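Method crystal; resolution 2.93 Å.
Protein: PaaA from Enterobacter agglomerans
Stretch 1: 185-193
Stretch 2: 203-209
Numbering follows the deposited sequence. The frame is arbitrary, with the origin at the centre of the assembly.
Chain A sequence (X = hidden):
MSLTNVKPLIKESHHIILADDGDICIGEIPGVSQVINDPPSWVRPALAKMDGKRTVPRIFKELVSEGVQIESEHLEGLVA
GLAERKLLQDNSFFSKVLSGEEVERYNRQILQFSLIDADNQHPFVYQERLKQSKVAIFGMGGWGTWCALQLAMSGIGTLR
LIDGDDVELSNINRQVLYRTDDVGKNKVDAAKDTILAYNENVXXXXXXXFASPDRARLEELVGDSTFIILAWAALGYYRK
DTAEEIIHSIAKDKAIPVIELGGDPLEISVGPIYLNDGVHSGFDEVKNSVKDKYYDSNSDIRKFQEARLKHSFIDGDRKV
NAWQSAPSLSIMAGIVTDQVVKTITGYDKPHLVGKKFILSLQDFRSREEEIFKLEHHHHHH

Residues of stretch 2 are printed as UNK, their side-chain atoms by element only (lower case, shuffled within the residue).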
# COMPACT_ATOMS: atom_id res chain seq x y z
N LYS A 185 -13.89 -8.01 -20.89
CA LYS A 185 -13.21 -6.93 -21.58
C LYS A 185 -11.74 -7.22 -21.76
O LYS A 185 -11.19 -8.09 -21.08
CB LYS A 185 -13.39 -5.62 -20.83
CG LYS A 185 -14.82 -5.17 -20.71
CD LYS A 185 -14.89 -3.84 -19.98
CE LYS A 185 -16.34 -3.44 -19.75
NZ LYS A 185 -16.43 -2.06 -19.21
N ASN A 186 -11.09 -6.47 -22.65
CA ASN A 186 -9.64 -6.52 -22.77
C ASN A 186 -9.01 -5.83 -21.57
O ASN A 186 -9.37 -4.69 -21.27
CB ASN A 186 -9.16 -5.83 -24.05
CG ASN A 186 -9.63 -6.53 -25.31
OD1 ASN A 186 -10.04 -7.69 -25.28
ND2 ASN A 186 -9.56 -5.81 -26.43
N LYS A 187 -8.05 -6.48 -20.92
CA LYS A 187 -7.41 -5.90 -19.73
C LYS A 187 -6.87 -4.47 -19.96
O LYS A 187 -7.08 -3.60 -19.13
CB LYS A 187 -6.28 -6.81 -19.22
CG LYS A 187 -6.76 -8.11 -18.61
CD LYS A 187 -5.64 -8.86 -17.91
CE LYS A 187 -6.19 -10.04 -17.11
NZ LYS A 187 -5.09 -10.83 -16.49
N VAL A 188 -6.20 -4.22 -21.10
CA VAL A 188 -5.60 -2.91 -21.32
C VAL A 188 -6.68 -1.86 -21.49
O VAL A 188 -6.49 -0.72 -21.11
CB VAL A 188 -4.69 -2.85 -22.57
CG1 VAL A 188 -3.36 -3.55 -22.32
CG2 VAL A 188 -5.39 -3.42 -23.76
N ASP A 189 -7.82 -2.24 -22.06
CA ASP A 189 -8.91 -1.28 -22.24
C ASP A 189 -9.71 -1.09 -20.96
O ASP A 189 -10.14 0.03 -20.65
CB ASP A 189 -9.83 -1.69 -23.38
CG ASP A 189 -9.29 -1.27 -24.74
OD1 ASP A 189 -8.43 -0.35 -24.79
OD2 ASP A 189 -9.73 -1.85 -25.75
N ALA A 190 -9.92 -2.16 -20.22
CA ALA A 190 -10.57 -2.00 -18.94
C ALA A 190 -9.67 -1.12 -18.09
O ALA A 190 -10.14 -0.18 -17.44
CB ALA A 190 -10.82 -3.33 -18.28
N ALA A 191 -8.36 -1.39 -18.18
CA ALA A 191 -7.35 -0.68 -17.40
C ALA A 191 -7.40 0.82 -17.66
O ALA A 191 -7.40 1.62 -16.73
CB ALA A 191 -5.97 -1.21 -17.71
N LYS A 192 -7.42 1.19 -18.93
CA LYS A 192 -7.46 2.59 -19.31
C LYS A 192 -8.71 3.30 -18.76
O LYS A 192 -8.60 4.39 -18.22
CB LYS A 192 -7.38 2.70 -20.84
CG LYS A 192 -7.21 4.11 -21.36
CD LYS A 192 -7.14 4.12 -22.86
CE LYS A 192 -6.83 5.51 -23.38
NZ LYS A 192 -6.69 5.59 -24.87
N ASP A 193 -9.88 2.67 -18.87
CA ASP A 193 -11.13 3.24 -18.34
C ASP A 193 -11.01 3.55 -16.85
O ASP A 193 -11.42 4.62 -16.39
CB ASP A 193 -12.30 2.29 -18.57
CG ASP A 193 -12.69 2.17 -20.05
OD1 ASP A 193 -12.38 3.11 -20.82
OD2 ASP A 193 -13.30 1.12 -20.44
N UNK A 203 -2.06 10.21 -19.36
CA UNK A 203 -2.30 9.70 -20.71
C UNK A 203 -2.03 8.22 -20.74
O UNK A 203 -0.97 7.77 -20.33
c UNK A 203 -1.39 10.39 -21.74
n UNK A 203 -1.99 14.01 -21.79
c UNK A 203 -0.75 13.94 -21.36
n UNK A 203 -0.40 12.66 -21.30
c UNK A 203 -1.46 11.88 -21.71
c UNK A 203 -2.46 12.73 -22.02
N UNK A 204 -2.96 7.44 -21.27
CA UNK A 204 -2.74 6.00 -21.33
C UNK A 204 -2.68 5.47 -22.78
O UNK A 204 -3.61 5.58 -23.57
c UNK A 204 -3.55 3.77 -20.57
c UNK A 204 -3.82 5.26 -20.54
c UNK A 204 -3.84 5.76 -19.13
N UNK A 205 -1.54 4.86 -23.09
CA UNK A 205 -1.30 4.24 -24.38
C UNK A 205 -1.37 2.74 -24.18
O UNK A 205 -0.64 2.18 -23.35
o UNK A 205 2.50 5.79 -25.44
c UNK A 205 0.16 6.15 -25.20
c UNK A 205 0.06 4.66 -24.94
c UNK A 205 1.59 6.63 -25.41
o UNK A 205 1.81 7.86 -25.54
N UNK A 206 -2.25 2.10 -24.94
CA UNK A 206 -2.55 0.69 -24.70
C UNK A 206 -2.18 -0.18 -25.89
O UNK A 206 -2.35 0.20 -27.04
c UNK A 206 -4.37 1.15 -23.04
c UNK A 206 -4.04 0.49 -24.38
o UNK A 206 -4.86 1.03 -25.44
N UNK A 207 -1.58 -1.32 -25.61
CA UNK A 207 -1.24 -2.25 -26.64
C UNK A 207 -1.83 -3.62 -26.36
O UNK A 207 -1.32 -4.38 -25.55
c UNK A 207 0.27 -2.32 -26.78
c UNK A 207 0.87 -1.00 -27.11
c UNK A 207 1.96 1.47 -27.71
c UNK A 207 0.96 -0.57 -28.42
c UNK A 207 1.88 1.06 -26.41
c UNK A 207 1.33 -0.17 -26.10
c UNK A 207 1.51 0.66 -28.72
N UNK A 208 -2.88 -3.97 -27.09
CA UNK A 208 -3.52 -5.24 -26.86
C UNK A 208 -2.72 -6.32 -27.53
O UNK A 208 -3.04 -6.72 -28.65
c UNK A 208 -7.18 -8.24 -27.90
c UNK A 208 -6.09 -8.48 -25.79
c UNK A 208 -5.46 -7.27 -25.99
c UNK A 208 -6.54 -7.03 -28.10
c UNK A 208 -4.97 -5.23 -27.35
c UNK A 208 -6.95 -8.96 -26.74
c UNK A 208 -5.66 -6.54 -27.16
N UNK A 209 -1.65 -6.74 -26.87
CA UNK A 209 -0.78 -7.80 -27.37
C UNK A 209 0.16 -8.26 -26.28
O UNK A 209 0.43 -7.52 -25.35
c UNK A 209 0.02 -7.28 -28.54
o UNK A 209 1.46 -4.86 -29.99
c UNK A 209 1.93 -5.82 -29.34
o UNK A 209 3.00 -6.40 -29.64
c UNK A 209 1.13 -6.32 -28.14

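Position 203 opens the strand with one carbon leading to a five-membered ring of three carbons and two nitrogens. Its CA-to-CB bond points away from the helix; its CB, the nearest side-chain atom, is 7.5 Å from Lys192 CE, and the ring lies farther off. The ring is an imidazole, so this is His203, a polar side chain that suits its exposed place.

Position 204 carries three carbons, branched at the first, and points toward the helix. Its CB lies 3.7 Å from CG of Lys192. A carbon that forks into two carbons and ends there is valine: Val204. Compact and apolar, it is buried against the methylene part of the lysine, while its backbone O lies 3.2 Å from Lys192 CE.

At position 205 the alternation of the strand turns the side chain away again. It is an unbranched run of three carbons, the last bearing two oxygens, and it touches nothing on stretch 1. The carboxylate on a three-carbon chain makes it Glu205, whose acid group is hydrogen-bonded elsewhere in the structure.

Position 206 points toward the helix with one carbon that carries one oxygen and one carbon. Its CB sits 3.9 Å from CB of Val188. This is Thr206. With chi1 in the p well, CG2 lies 3.4 Å from Val188 O and 4.0 Å from Lys192 CB, and OG1 is 3.9 Å from Asp189 OD1. A short branched side chain fits here, where the CA atoms of Val188 and Thr206 are 5.8 Å apart.

Position 207 has one carbon and a six-carbon ring, its CA-to-CB bond directed away from the helix: Phe207. That direction leaves room for a large ring without disturbing the packing on the helix, whereas the contact with Val188 CG1, 3.9 Å from the backbone O of Phe207, uses an atom any residue type would supply.

Position 208, beyond the strand, again has one carbon and a six-carbon ring. Its CB lies 4.0 Å from Val188 CG2, and although CA-to-CB points sideways, the ring comes nearer to stretch 1. It is Phe208. Asn186 OD1 lies over one ring face, 3.6 Å from CZ, so the flat ring packs against Asn186, the residue just before the helix.

Position 209 has three carbons, the third with two oxygens, pointing away and free of stretch 1: Glu209. Both carboxylate oxygens are hydrogen-bonded elsewhere in the structure.

The helix and strand run nearly antiparallel, at 168°, with their axes 8.1 Å apart. Val188 and Lys192, one helical turn apart, pair with Thr206 and Val204, alternate residues of the strand. Packing dominates: no clear hydrogen bond crosses the interface, which buries 393 Å² in total.

Stretch 2 203-209: HVETFFE
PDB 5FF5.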